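Local coordinates for antifreeze protein (Uncultured bacterium, PDB 6EIO) that binds ice as an antifreeze protein, probably by presenting two faces of its beta-solenoid to the crystal surface, at residues Asn51-Thr62 with Ile71-Asn79; Ser126-Phe137 with Ser153-Leu164. All coordinates share one frame; numbering follows the deposited sequence. Where two conformers were deposited one is given.

Overall arrangement
Interactions 1 and 2 repeat one theme, parallel strands stacked coil upon coil in a beta-solenoid, but with different strands and on opposite sides of the chain's centre; their nearest atoms are about 16 Å apart. Neither is wholly core: both bury aliphatic side chains on the inner face and leave polar ones outside. Interaction 1, where helix 81-99 begins, keeps one continuous register round a glycine corner and finishes with an asparagine amide gripping loop carbonyls. In interaction 2 the register slips by one residue between two pairs of strands that belong to separate sheets, and the loops add an arginine and a threonine hydroxyl bonded to a carbonyl, with fewer exposed residues than interaction 1.

Interaction 1: residues Asn51-Thr62 with Ile71-Asn79; sequences NITGDLGLSPGT and ILNGTLHIN
Leu-56 and Leu-76 lie side by side on paired parallel strands, two successive coils of the beta-solenoid of the ice-binding family. Leu-56 CD2 meets Leu-76 CD1 at 3.9 Å, while at the base of the same side chain Leu-56 CB rests 3.8 Å from Leu-72 CD1. That methyl also touches Ile-52 CG2, so one leucine branch bridges the two strands either side of the corner; Ile-64 packs against Leu-56 and Leu-76 from a further strand. At the corner itself Gly-74 brings its CA to 3.4 Å from Gly-54 O, where a side chain would collide with the carbonyl. On the outer face Asn-73 runs alongside Thr-53; its CG, anti to the backbone N (chi1 180°), carries ND2 to a water that also accepts from Asn-51 ND2 and bonds Thr-53 OG1, joining two amides and a hydroxyl. Asn-79, just before helix 81-99, closes the other end. With CG anti to its carbonyl carbon (chi1 -67°), the amide turns back over loop 59-62, and ND2 donates to Gly-61 O at 2.9 Å and to Pro-60 O at 3.3 Å, coming from above both carbonyl planes. Between corner and strand, Thr-75 N donates to Asp-55 OD1 (2.9 Å) from above the carboxylate plane, and a water joins that same oxygen to Thr-75 OG1.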
ATOM      1  N   ASN A  51      -1.564   2.548 -16.514  1.00  5.47           N
ATOM      2  CA  ASN A  51      -2.076   1.213 -16.769  1.00  5.47           C
ATOM      3  C   ASN A  51      -2.247   0.518 -15.426  1.00  5.28           C
ATOM      4  O   ASN A  51      -1.301   0.450 -14.640  1.00  6.27           O
ATOM      5  CB  ASN A  51      -1.134   0.416 -17.672  1.00  6.69           C
ATOM      6  CG  ASN A  51      -1.796  -0.837 -18.215  1.00  7.69           C
ATOM      7  OD1 ASN A  51      -2.453  -0.797 -19.257  1.00  9.81           O
ATOM      8  ND2 ASN A  51      -1.626  -1.951 -17.529  1.00  9.00           N
ATOM      9  N   ILE A  52      -3.441  -0.017 -15.201  1.00  5.29           N
ATOM     10  CA  ILE A  52      -3.754  -0.817 -14.015  1.00  5.39           C
ATOM     11  C   ILE A  52      -4.032  -2.237 -14.471  1.00  5.32           C
ATOM     12  O   ILE A  52      -4.896  -2.449 -15.323  1.00  6.61           O
ATOM     13  CB  ILE A  52      -4.980  -0.253 -13.271  1.00  5.64           C
ATOM     14  CG1 ILE A  52      -4.710   1.155 -12.742  1.00  6.20           C
ATOM     15  CG2 ILE A  52      -5.391  -1.193 -12.149  1.00  6.62           C
ATOM     16  CD1 ILE A  52      -5.969   1.895 -12.317  1.00  8.08           C
ATOM     17  N   THR A  53      -3.329  -3.208 -13.886  1.00  5.22           N
ATOM     18  CA  THR A  53      -3.649  -4.624 -14.091  1.00  5.37           C
ATOM     19  C   THR A  53      -4.204  -5.115 -12.759  1.00  4.97           C
ATOM     20  O   THR A  53      -3.466  -5.318 -11.793  1.00  5.95           O
ATOM     21  CB  THR A  53      -2.448  -5.466 -14.534  1.00  5.61           C
ATOM     22  OG1 THR A  53      -1.816  -4.866 -15.671  1.00  7.30           O
ATOM     23  CG2 THR A  53      -2.925  -6.854 -14.947  1.00  7.83           C
ATOM     24  N   GLY A  54      -5.519  -5.262 -12.704  1.00  5.42           N
ATOM     25  CA  GLY A  54      -6.238  -5.525 -11.472  1.00  5.41           C
ATOM     26  C   GLY A  54      -7.539  -4.760 -11.493  1.00  5.08           C
ATOM     27  O   GLY A  54      -7.775  -3.965 -12.397  1.00  5.64           O
ATOM     28  N   ASP A  55      -8.394  -4.987 -10.500  1.00  4.82           N
ATOM     29  CA  ASP A  55      -9.672  -4.300 -10.511  1.00  4.81           C
ATOM     30  C   ASP A  55      -9.543  -2.903  -9.890  1.00  4.86           C
ATOM     31  O   ASP A  55      -8.611  -2.616  -9.129  1.00  5.17           O
ATOM     32  CB  ASP A  55     -10.733  -5.175  -9.827  1.00  5.37           C
ATOM     33  CG  ASP A  55     -10.996  -6.493 -10.584  1.00  5.47           C
ATOM     34  OD1 ASP A  55     -10.737  -6.552 -11.802  1.00  5.69           O
ATOM     35  OD2 ASP A  55     -11.478  -7.452  -9.926  1.00  6.11           O
ATOM     36  N   LEU A  56     -10.493  -2.038 -10.241  1.00  5.32           N
ATOM     37  CA  LEU A  56     -10.519  -0.639  -9.820  1.00  5.69           C
ATOM     38  C   LEU A  56     -11.884  -0.370  -9.197  1.00  5.89           C
ATOM     39  O   LEU A  56     -12.910  -0.609  -9.848  1.00  6.39           O
ATOM     40  CB  LEU A  56     -10.282   0.280 -11.030  1.00  6.49           C
ATOM     41  CG  LEU A  56     -10.443   1.790 -10.846  1.00  7.41           C
ATOM     42  CD1 LEU A  56      -9.532   2.354  -9.768  1.00  8.64           C
ATOM     43  CD2 LEU A  56     -10.198   2.519 -12.155  1.00  8.46           C
ATOM     44  N   GLY A  57     -11.902   0.109  -7.957  1.00  6.30           N
ATOM     45  CA  GLY A  57     -13.140   0.334  -7.235  1.00  6.80           C
ATOM     46  C   GLY A  57     -13.295   1.764  -6.758  1.00  6.49           C
ATOM     47  O   GLY A  57     -12.318   2.431  -6.397  1.00  6.99           O
ATOM     48  N   LEU A  58     -14.551   2.213  -6.693  1.00  6.20           N
ATOM     49  CA  LEU A  58     -14.902   3.526  -6.165  1.00  6.21           C
ATOM     50  C   LEU A  58     -16.259   3.414  -5.491  1.00  6.15           C
ATOM     51  O   LEU A  58     -17.224   2.960  -6.107  1.00  6.77           O
ATOM     52  CB  LEU A  58     -14.945   4.570  -7.288  1.00  7.98           C
ATOM     53  CG  LEU A  58     -15.421   5.955  -6.868  1.00  7.63           C
ATOM     54  CD1 LEU A  58     -14.470   6.622  -5.875  1.00  8.10           C
ATOM     55  CD2 LEU A  58     -15.607   6.827  -8.101  1.00 12.20           C
ATOM     56  N   SER A  59     -16.329   3.849  -4.233  1.00  6.18           N
ATOM     57  CA  SER A  59     -17.585   3.898  -3.497  1.00  6.55           C
ATOM     58  C   SER A  59     -17.300   4.668  -2.225  1.00  6.32           C
ATOM     59  O   SER A  59     -16.279   4.392  -1.589  1.00  6.67           O
ATOM     60  CB  SER A  59     -18.041   2.485  -3.145  1.00  7.10           C
ATOM     61  OG  SER A  59     -19.126   2.531  -2.232  1.00  8.26           O
ATOM     62  N   PRO A  60     -18.160   5.607  -1.794  1.00  7.37           N
ATOM     63  CA  PRO A  60     -19.476   5.939  -2.352  1.00  8.07           C
ATOM     64  C   PRO A  60     -19.442   7.009  -3.446  1.00  8.26           C
ATOM     65  O   PRO A  60     -20.501   7.358  -3.973  1.00  9.10           O
ATOM     66  CB  PRO A  60     -20.218   6.476  -1.129  1.00  9.86           C
ATOM     67  CG  PRO A  60     -19.128   7.145  -0.340  1.00 10.74           C
ATOM     68  CD  PRO A  60     -17.927   6.277  -0.501  1.00  8.59           C
ATOM     69  N   GLY A  61     -18.273   7.550  -3.769  1.00  8.51           N
ATOM     70  CA  GLY A  61     -18.165   8.536  -4.828  1.00  9.96           C
ATOM     71  C   GLY A  61     -18.520   7.965  -6.191  1.00  9.03           C
ATOM     72  O   GLY A  61     -18.649   6.756  -6.377  1.00  9.34           O
ATOM     73  N   THR A  62     -18.667   8.863  -7.172  1.00 10.52           N
ATOM     74  CA  THR A  62     -19.114   8.463  -8.501  1.00 10.85           C
ATOM     75  C   THR A  62     -18.144   8.780  -9.633  1.00 11.42           C
ATOM     76  O   THR A  62     -18.247   8.157 -10.704  1.00 13.32           O
ATOM     77  CB  THR A  62     -20.460   9.133  -8.823  1.00 13.53           C
ATOM     78  OG1 THR A  62     -20.319  10.554  -8.729  1.00 17.46           O
ATOM     79  CG2 THR A  62     -21.533   8.665  -7.850  1.00 18.10           C
ATOM     80  N   ILE A  71      -5.679   3.253 -18.911  1.00  8.08           N
ATOM     81  CA  ILE A  71      -6.144   1.939 -19.354  0.56  8.83           C
ATOM     82  C   ILE A  71      -6.314   1.052 -18.123  1.00  7.22           C
ATOM     83  O   ILE A  71      -5.374   0.915 -17.321  1.00  6.72           O
ATOM     84  CB  ILE A  71      -5.141   1.285 -20.329  0.56 13.06           C
ATOM     85  CG1 ILE A  71      -4.952   2.122 -21.596  0.56 15.28           C
ATOM     86  CG2 ILE A  71      -5.576  -0.130 -20.674  0.56 15.63           C
ATOM     87  CD1 ILE A  71      -6.211   2.279 -22.433  0.56 19.46           C
ATOM     88  N   LEU A  72      -7.475   0.436 -17.997  1.00  8.49           N
ATOM     89  CA  LEU A  72      -7.769  -0.535 -16.960  1.00  7.76           C
ATOM     90  C   LEU A  72      -7.818  -1.918 -17.604  1.00  7.09           C
ATOM     91  O   LEU A  72      -8.723  -2.213 -18.395  1.00  9.16           O
ATOM     92  CB  LEU A  72      -9.095  -0.205 -16.287  1.00  7.77           C
ATOM     93  CG  LEU A  72      -9.530  -1.216 -15.236  1.00  7.71           C
ATOM     94  CD1 LEU A  72      -8.542  -1.275 -14.092  1.00  7.68           C
ATOM     95  CD2 LEU A  72     -10.932  -0.862 -14.746  1.00 10.26           C
ATOM     96  N   ASN A  73      -6.839  -2.758 -17.269  1.00  6.30           N
ATOM     97  CA  ASN A  73      -6.854  -4.177 -17.619  1.00  6.68           C
ATOM     98  C   ASN A  73      -7.380  -4.897 -16.378  1.00  5.79           C
ATOM     99  O   ASN A  73      -6.620  -5.340 -15.512  1.00  6.15           O
ATOM    100  CB  ASN A  73      -5.451  -4.631 -18.007  1.00  7.76           C
ATOM    101  CG  ASN A  73      -5.375  -6.099 -18.378  1.00 12.67           C
ATOM    102  OD1 ASN A  73      -6.388  -6.790 -18.405  1.00 14.81           O
ATOM    103  ND2 ASN A  73      -4.172  -6.579 -18.684  1.00 15.79           N
ATOM    104  N   GLY A  74      -8.705  -4.924 -16.272  1.00  5.85           N
ATOM    105  CA  GLY A  74      -9.393  -5.303 -15.054  1.00  5.81           C
ATOM    106  C   GLY A  74     -10.810  -4.779 -15.133  1.00  5.36           C
ATOM    107  O   GLY A  74     -11.223  -4.226 -16.156  1.00  6.43           O
ATOM    108  N   THR A  75     -11.558  -4.967 -14.043  1.00  5.40           N
ATOM    109  CA  THR A  75     -12.959  -4.581 -14.010  1.00  5.21           C
ATOM    110  C   THR A  75     -13.152  -3.361 -13.123  1.00  5.16           C
ATOM    111  O   THR A  75     -12.621  -3.287 -12.006  1.00  5.77           O
ATOM    112  CB  THR A  75     -13.852  -5.749 -13.560  1.00  5.57           C
ATOM    113  OG1 THR A  75     -13.677  -6.837 -14.471  1.00  6.27           O
ATOM    114  CG2 THR A  75     -15.324  -5.367 -13.558  1.00  6.24           C
ATOM    115  N   LEU A  76     -13.938  -2.423 -13.647  1.00  5.47           N
ATOM    116  CA  LEU A  76     -14.323  -1.202 -12.958  1.00  5.60           C
ATOM    117  C   LEU A  76     -15.587  -1.451 -12.139  1.00  5.60           C
ATOM    118  O   LEU A  76     -16.629  -1.844 -12.682  1.00  6.94           O
ATOM    119  CB  LEU A  76     -14.575  -0.104 -13.985  1.00  6.71           C
ATOM    120  CG  LEU A  76     -15.032   1.242 -13.432  1.00  7.60           C
ATOM    121  CD1 LEU A  76     -14.029   1.816 -12.441  1.00  9.20           C
ATOM    122  CD2 LEU A  76     -15.264   2.222 -14.580  1.00  9.40           C
ATOM    123  N   HIS A  77     -15.516  -1.161 -10.841  1.00  5.62           N
ATOM    124  CA  HIS A  77     -16.602  -1.390  -9.894  1.00  6.13           C
ATOM    125  C   HIS A  77     -16.904  -0.077  -9.176  1.00  5.99           C
ATOM    126  O   HIS A  77     -16.136   0.335  -8.300  1.00  6.57           O
ATOM    127  CB  HIS A  77     -16.174  -2.445  -8.879  1.00  6.43           C
ATOM    128  CG  HIS A  77     -16.028  -3.818  -9.447  1.00  6.19           C
ATOM    129  ND1 HIS A  77     -17.122  -4.580  -9.786  1.00  6.68           N
ATOM    130  CD2 HIS A  77     -14.944  -4.591  -9.714  1.00  6.51           C
ATOM    131  CE1 HIS A  77     -16.717  -5.752 -10.247  1.00  7.17           C
ATOM    132  NE2 HIS A  77     -15.401  -5.795 -10.207  1.00  6.76           N
ATOM    133  N   ILE A  78     -18.004   0.575  -9.557  1.00  6.41           N
ATOM    134  CA  ILE A  78     -18.414   1.847  -8.970  1.00  6.64           C
ATOM    135  C   ILE A  78     -19.765   1.645  -8.301  1.00  6.94           C
ATOM    136  O   ILE A  78     -20.772   1.370  -8.964  1.00  7.52           O
ATOM    137  CB  ILE A  78     -18.498   2.989  -9.990  1.00  7.50           C
ATOM    138  CG1 ILE A  78     -17.165   3.187 -10.704  1.00  8.38           C
ATOM    139  CG2 ILE A  78     -18.935   4.264  -9.282  1.00  8.76           C
ATOM    140  CD1 ILE A  78     -17.207   4.234 -11.798  1.00 14.57           C
ATOM    141  N   ASN A  79     -19.790   1.754  -6.975  1.00  7.30           N
ATOM    142  CA  ASN A  79     -21.041   1.708  -6.218  1.00  8.17           C
ATOM    143  C   ASN A  79     -21.863   0.464  -6.534  1.00  8.40           C
ATOM    144  O   ASN A  79     -23.089   0.494  -6.529  1.00 11.62           O
ATOM    145  CB  ASN A  79     -21.852   2.991  -6.399  1.00  9.16           C
ATOM    146  CG  ASN A  79     -21.151   4.161  -5.777  1.00  8.97           C
ATOM    147  OD1 ASN A  79     -20.582   4.017  -4.686  1.00  9.72           O
ATOM    148  ND2 ASN A  79     -21.122   5.297  -6.458  1.00 11.99           N
TER
HETATM  149  O   HOH W   1      -1.961  -4.831 -18.456  1.00  9.15           O
HETATM  150  O   HOH W   2     -11.388  -8.328 -13.836  1.00  7.34           O

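Interaction 2: residues Ser126-Phe137 with Ser153-Leu164; sequences SSLAVSSGDVTF and STLTTTPGRKVL
Val-130 makes a branched bump that Thr-157 and Arg-161 fit around: Thr-157 CG2 lies alongside, 3.9 Å from Val-130 CB, and in one of two conformers the Arg-161 side chain crosses that of Val-130, its CB 3.8 Å from Val-130 CG1. Beyond this bump the chain turns into a loop at Ser-131, next to Thr-158. Thr-158 OG1, set between its backbone N and carbonyl carbon (chi1 52°), donates to Ser-131 O at 2.9 Å from above the carbonyl plane, and Thr-158 CG2 lies loosely against Ser-131 CA and O. A valine in its place would probably leave Ser-131 O without this donor and the loop freer to lift from the turn at 158-161. Past the one-residue register slip, Leu-164 CD1 settles into the notch beside Asp-134 CB (3.8 Å), and Leu-164 CB abuts Thr-136 OG1. On the inner face Val-163 CG1 presses on Phe-137 CD1 at 3.6 Å, and Phe-137 reaches on to Phe-147 and Trp-176. Outside, a water fits between Thr-154 OG1, Thr-156 OG1 and Leu-128 O. Leu-128, Val-130, Leu-155 and Val-163 point inward, Ala-129 and Thr-156 outward, on successive coils of the beta-solenoid of the ice-binding family.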
ATOM      1  N   SER A 126       4.683   9.770  13.779  1.00  6.71           N
ATOM      2  CA  SER A 126       4.688  10.974  12.953  1.00  7.05           C
ATOM      3  C   SER A 126       4.744  10.527  11.486  1.00  6.80           C
ATOM      4  O   SER A 126       4.479   9.364  11.156  1.00  8.14           O
ATOM      5  CB  SER A 126       5.838  11.895  13.398  1.00  7.91           C
ATOM      6  OG  SER A 126       7.082  11.224  13.320  1.00  8.60           O
ATOM      7  N   SER A 127       5.106  11.435  10.591  1.00  6.75           N
ATOM      8  CA  SER A 127       5.145  11.068   9.186  0.52  6.16           C
ATOM      9  C   SER A 127       6.306  10.113   8.916  1.00  5.84           C
ATOM     10  O   SER A 127       7.377  10.194   9.532  1.00  6.68           O
ATOM     11  CB  SER A 127       5.297  12.307   8.304  0.52  6.33           C
ATOM     12  OG  SER A 127       4.111  13.089   8.283  0.52  6.95           O
ATOM     13  N   LEU A 128       6.072   9.189   7.974  1.00  5.80           N
ATOM     14  CA  LEU A 128       7.065   8.218   7.547  1.00  5.41           C
ATOM     15  C   LEU A 128       7.383   8.506   6.085  1.00  5.46           C
ATOM     16  O   LEU A 128       6.474   8.791   5.296  1.00  6.46           O
ATOM     17  CB  LEU A 128       6.526   6.793   7.700  1.00  5.75           C
ATOM     18  CG  LEU A 128       7.577   5.684   7.633  1.00  6.05           C
ATOM     19  CD1 LEU A 128       8.493   5.724   8.844  1.00  7.40           C
ATOM     20  CD2 LEU A 128       6.881   4.338   7.532  1.00  7.63           C
ATOM     21  N   ALA A 129       8.663   8.450   5.725  1.00  5.48           N
ATOM     22  CA  ALA A 129       9.069   8.853   4.386  1.00  6.15           C
ATOM     23  C   ALA A 129      10.210   7.986   3.898  1.00  5.94           C
ATOM     24  O   ALA A 129      10.992   7.475   4.683  1.00  7.33           O
ATOM     25  CB  ALA A 129       9.517  10.313   4.372  1.00  9.00           C
ATOM     26  N   VAL A 130      10.295   7.830   2.591  1.00  8.45           N
ATOM     27  CA  VAL A 130      11.520   7.378   1.957  1.00 12.93           C
ATOM     28  C   VAL A 130      12.038   8.593   1.197  1.00 13.91           C
ATOM     29  O   VAL A 130      11.531   8.926   0.123  1.00 14.88           O
ATOM     30  CB  VAL A 130      11.298   6.162   1.047  1.00 15.96           C
ATOM     31  CG1 VAL A 130      12.626   5.571   0.649  1.00 21.87           C
ATOM     32  CG2 VAL A 130      10.413   5.115   1.733  1.00 17.87           C
ATOM     33  N   SER A 131      13.024   9.295   1.774  1.00 17.11           N
ATOM     34  CA  SER A 131      13.477  10.561   1.197  1.00 19.81           C
ATOM     35  C   SER A 131      14.843  10.476   0.570  1.00 17.18           C
ATOM     36  O   SER A 131      15.098  11.152  -0.423  1.00 22.53           O
ATOM     37  CB  SER A 131      13.468  11.714   2.219  1.00 20.56           C
ATOM     38  OG  SER A 131      14.475  11.646   3.203  1.00 17.07           O
ATOM     39  N   SER A 132      15.708   9.642   1.100  1.00 14.14           N
ATOM     40  CA  SER A 132      17.011   9.433   0.505  1.00 18.66           C
ATOM     41  C   SER A 132      17.189   7.941   0.555  1.00 18.31           C
ATOM     42  O   SER A 132      16.828   7.309   1.544  1.00 24.36           O
ATOM     43  CB  SER A 132      18.124  10.084   1.328  1.00 24.65           C
ATOM     44  OG  SER A 132      18.106   9.553   2.641  1.00 31.57           O
ATOM     45  N   GLY A 133      17.684   7.377  -0.513  0.60 18.45           N
ATOM     46  CA  GLY A 133      17.788   5.948  -0.510  0.60 13.66           C
ATOM     47  C   GLY A 133      16.494   5.157  -0.418  0.60  9.83           C
ATOM     48  O   GLY A 133      15.353   5.642  -0.310  0.60 10.94           O
ATOM     49  N   ASP A 134      16.728   3.865  -0.473  1.00  7.70           N
ATOM     50  CA  ASP A 134      15.657   2.901  -0.669  1.00  6.52           C
ATOM     51  C   ASP A 134      15.390   2.185   0.647  1.00  6.26           C
ATOM     52  O   ASP A 134      16.265   2.100   1.499  1.00  7.77           O
ATOM     53  CB  ASP A 134      16.063   1.881  -1.723  1.00  6.70           C
ATOM     54  CG  ASP A 134      16.427   2.539  -3.038  1.00  7.36           C
ATOM     55  OD1 ASP A 134      15.683   3.440  -3.464  1.00  7.85           O
ATOM     56  OD2 ASP A 134      17.461   2.152  -3.633  1.00 10.02           O
ATOM     57  N   VAL A 135      14.185   1.658   0.825  1.00  5.97           N
ATOM     58  CA  VAL A 135      13.882   0.839   1.991  0.55  5.61           C
ATOM     59  C   VAL A 135      13.794  -0.611   1.539  1.00  5.54           C
ATOM     60  O   VAL A 135      13.178  -0.913   0.514  1.00  6.57           O
ATOM     61  CB  VAL A 135      12.622   1.328   2.740  0.55  5.83           C
ATOM     62  CG1 VAL A 135      11.355   1.248   1.847  0.55  5.01           C
ATOM     63  CG2 VAL A 135      12.456   0.553   4.067  0.55  7.60           C
ATOM     64  N   THR A 136      14.424  -1.503   2.301  1.00  5.36           N
ATOM     65  CA  THR A 136      14.451  -2.922   1.973  1.00  5.27           C
ATOM     66  C   THR A 136      13.688  -3.705   3.026  1.00  5.41           C
ATOM     67  O   THR A 136      13.936  -3.542   4.221  1.00  7.03           O
ATOM     68  CB  THR A 136      15.895  -3.426   1.889  1.00  6.06           C
ATOM     69  OG1 THR A 136      16.580  -2.707   0.867  1.00  6.68           O
ATOM     70  CG2 THR A 136      15.950  -4.896   1.557  1.00  7.22           C
ATOM     71  N   PHE A 137      12.767  -4.547   2.574  1.00  4.82           N
ATOM     72  CA  PHE A 137      12.104  -5.521   3.432  1.00  5.03           C
ATOM     73  C   PHE A 137      12.819  -6.848   3.240  1.00  4.69           C
ATOM     74  O   PHE A 137      12.918  -7.333   2.112  1.00  5.55           O
ATOM     75  CB  PHE A 137      10.628  -5.631   3.057  1.00  5.35           C
ATOM     76  CG  PHE A 137       9.856  -4.405   3.458  1.00  5.43           C
ATOM     77  CD1 PHE A 137       9.812  -3.274   2.663  1.00  6.22           C
ATOM     78  CD2 PHE A 137       9.180  -4.377   4.649  1.00  7.90           C
ATOM     79  CE1 PHE A 137       9.139  -2.148   3.093  1.00  6.50           C
ATOM     80  CE2 PHE A 137       8.488  -3.260   5.055  1.00  9.17           C
ATOM     81  CZ  PHE A 137       8.471  -2.134   4.278  1.00  7.29           C
ATOM     82  N   SER A 153       0.486   9.553  10.661  0.54  7.08           N
ATOM     83  CA  SER A 153       0.367  10.744   9.849  0.54  6.27           C
ATOM     84  C   SER A 153       0.413  10.338   8.372  0.54  5.94           C
ATOM     85  O   SER A 153      -0.348   9.463   7.937  0.54  6.07           O
ATOM     86  CB  SER A 153       1.445  11.753  10.260  0.54  8.82           C
ATOM     87  OG  SER A 153       1.200  12.969   9.592  0.54  8.33           O
ATOM     88  N   THR A 154       1.277  10.981   7.603  1.00  5.48           N
ATOM     89  CA  THR A 154       1.421  10.731   6.178  1.00  5.31           C
ATOM     90  C   THR A 154       2.554   9.760   5.873  1.00  5.01           C
ATOM     91  O   THR A 154       3.474   9.557   6.665  1.00  5.53           O
ATOM     92  CB  THR A 154       1.662  12.048   5.430  1.00  5.88           C
ATOM     93  OG1 THR A 154       2.886  12.618   5.905  1.00  7.22           O
ATOM     94  CG2 THR A 154       0.522  13.034   5.607  1.00  6.45           C
ATOM     95  N   LEU A 155       2.461   9.194   4.670  1.00  5.10           N
ATOM     96  CA  LEU A 155       3.489   8.345   4.075  1.00  4.94           C
ATOM     97  C   LEU A 155       3.887   8.974   2.744  1.00  5.06           C
ATOM     98  O   LEU A 155       3.021   9.156   1.886  1.00  5.86           O
ATOM     99  CB  LEU A 155       2.919   6.942   3.829  1.00  5.41           C
ATOM    100  CG  LEU A 155       3.810   5.989   3.022  1.00  5.69           C
ATOM    101  CD1 LEU A 155       5.141   5.721   3.696  1.00  6.20           C
ATOM    102  CD2 LEU A 155       3.050   4.684   2.783  1.00  6.34           C
ATOM    103  N   THR A 156       5.170   9.283   2.553  1.00  5.24           N
ATOM    104  CA  THR A 156       5.592   9.949   1.331  1.00  5.98           C
ATOM    105  C   THR A 156       6.929   9.405   0.854  1.00  7.25           C
ATOM    106  O   THR A 156       7.717   8.831   1.606  1.00  9.64           O
ATOM    107  CB  THR A 156       5.710  11.463   1.484  1.00  8.54           C
ATOM    108  OG1 THR A 156       6.728  11.759   2.438  1.00 12.34           O
ATOM    109  CG2 THR A 156       4.388  12.063   1.888  1.00 11.69           C
ATOM    110  N   THR A 157       7.173   9.624  -0.442  1.00  6.50           N
ATOM    111  CA  THR A 157       8.475   9.364  -1.032  1.00  6.44           C
ATOM    112  C   THR A 157       8.870  10.542  -1.920  1.00  6.65           C
ATOM    113  O   THR A 157       8.035  11.170  -2.569  1.00  6.63           O
ATOM    114  CB  THR A 157       8.502   8.071  -1.867  1.00  6.68           C
ATOM    115  OG1 THR A 157       7.610   8.214  -2.968  1.00  5.89           O
ATOM    116  CG2 THR A 157       8.075   6.870  -1.035  1.00  8.62           C
ATOM    117  N   THR A 158      10.170  10.800  -1.992  1.00  7.74           N
ATOM    118  CA  THR A 158      10.702  11.707  -3.004  1.00  7.51           C
ATOM    119  C   THR A 158      10.840  10.951  -4.325  1.00  7.60           C
ATOM    120  O   THR A 158      10.682   9.730  -4.404  1.00  9.10           O
ATOM    121  CB  THR A 158      12.067  12.258  -2.572  1.00  7.05           C
ATOM    122  OG1 THR A 158      12.876  11.147  -2.232  1.00  7.78           O
ATOM    123  CG2 THR A 158      11.971  13.213  -1.401  1.00  9.94           C
ATOM    124  N   PRO A 159      11.168  11.662  -5.392  1.00  7.05           N
ATOM    125  CA  PRO A 159      11.306  10.998  -6.694  1.00  6.54           C
ATOM    126  C   PRO A 159      12.314   9.859  -6.689  1.00  6.33           C
ATOM    127  O   PRO A 159      13.404   9.950  -6.108  1.00  7.47           O
ATOM    128  CB  PRO A 159      11.736  12.145  -7.613  1.00  7.28           C
ATOM    129  CG  PRO A 159      11.025  13.340  -7.035  1.00  8.46           C
ATOM    130  CD  PRO A 159      11.191  13.137  -5.539  1.00  8.09           C
ATOM    131  N   GLY A 160      11.958   8.788  -7.393  1.00  5.78           N
ATOM    132  CA  GLY A 160      12.894   7.725  -7.688  1.00  6.34           C
ATOM    133  C   GLY A 160      13.207   6.773  -6.561  1.00  6.14           C
ATOM    134  O   GLY A 160      14.061   5.908  -6.740  1.00  8.19           O
ATOM    135  N   ARG A 161      12.527   6.903  -5.415  0.50  5.52           N
ATOM    136  CA  ARG A 161      12.751   6.015  -4.278  0.50  5.04           C
ATOM    137  C   ARG A 161      12.193   4.627  -4.579  0.50  4.67           C
ATOM    138  O   ARG A 161      11.263   4.467  -5.378  0.50  5.54           O
ATOM    139  CB  ARG A 161      12.023   6.511  -3.012  0.50  5.89           C
ATOM    140  CG  ARG A 161      12.363   7.908  -2.514  0.50  5.55           C
ATOM    141  CD  ARG A 161      13.852   8.168  -2.388  0.50  6.26           C
ATOM    142  NE  ARG A 161      14.409   8.667  -3.649  0.50  7.26           N
ATOM    143  CZ  ARG A 161      15.586   8.330  -4.153  0.50  6.73           C
ATOM    144  NH1 ARG A 161      16.391   7.486  -3.519  0.50  8.09           N
ATOM    145  NH2 ARG A 161      15.961   8.858  -5.309  0.50  8.57           N
ATOM    146  N   LYS A 162      12.733   3.617  -3.881  1.00  5.33           N
ATOM    147  CA  LYS A 162      12.297   2.250  -4.113  1.00  5.32           C
ATOM    148  C   LYS A 162      12.017   1.539  -2.801  1.00  5.12           C
ATOM    149  O   LYS A 162      12.714   1.729  -1.800  1.00  5.91           O
ATOM    150  CB  LYS A 162      13.345   1.440  -4.875  1.00  5.66           C
ATOM    151  CG  LYS A 162      13.852   2.152  -6.138  1.00  6.03           C
ATOM    152  CD  LYS A 162      15.069   1.486  -6.737  1.00  6.55           C
ATOM    153  CE  LYS A 162      15.668   2.339  -7.853  1.00  7.05           C
ATOM    154  NZ  LYS A 162      16.950   1.758  -8.327  1.00  9.98           N
ATOM    155  N   VAL A 163      11.009   0.658  -2.850  1.00  5.04           N
ATOM    156  CA  VAL A 163      10.814  -0.416  -1.884  1.00  4.90           C
ATOM    157  C   VAL A 163      11.388  -1.679  -2.508  1.00  4.88           C
ATOM    158  O   VAL A 163      10.929  -2.113  -3.572  1.00  5.24           O
ATOM    159  CB  VAL A 163       9.332  -0.611  -1.531  1.00  5.20           C
ATOM    160  CG1 VAL A 163       9.190  -1.794  -0.580  1.00  6.02           C
ATOM    161  CG2 VAL A 163       8.759   0.665  -0.913  1.00  6.26           C
ATOM    162  N   LEU A 164      12.395  -2.238  -1.852  1.00  5.08           N
ATOM    163  CA  LEU A 164      13.114  -3.403  -2.329  1.00  4.98           C
ATOM    164  C   LEU A 164      12.792  -4.611  -1.450  1.00  5.08           C
ATOM    165  O   LEU A 164      12.475  -4.468  -0.267  1.00  5.85           O
ATOM    166  CB  LEU A 164      14.625  -3.127  -2.320  1.00  5.58           C
ATOM    167  CG  LEU A 164      15.049  -1.930  -3.169  1.00  6.05           C
ATOM    168  CD1 LEU A 164      16.535  -1.654  -2.977  1.00  7.82           C
ATOM    169  CD2 LEU A 164      14.726  -2.143  -4.646  1.00  7.08           C
TER
HETATM  170  O   HOH W   3       5.504  11.516   5.038  1.00 29.71           O
HETATM  171  O   HOH W   4      18.579   1.914  -6.059  1.00 18.25           O
HETATM  172  O   HOH W   5      16.487   4.961  -5.583  1.00 29.51           O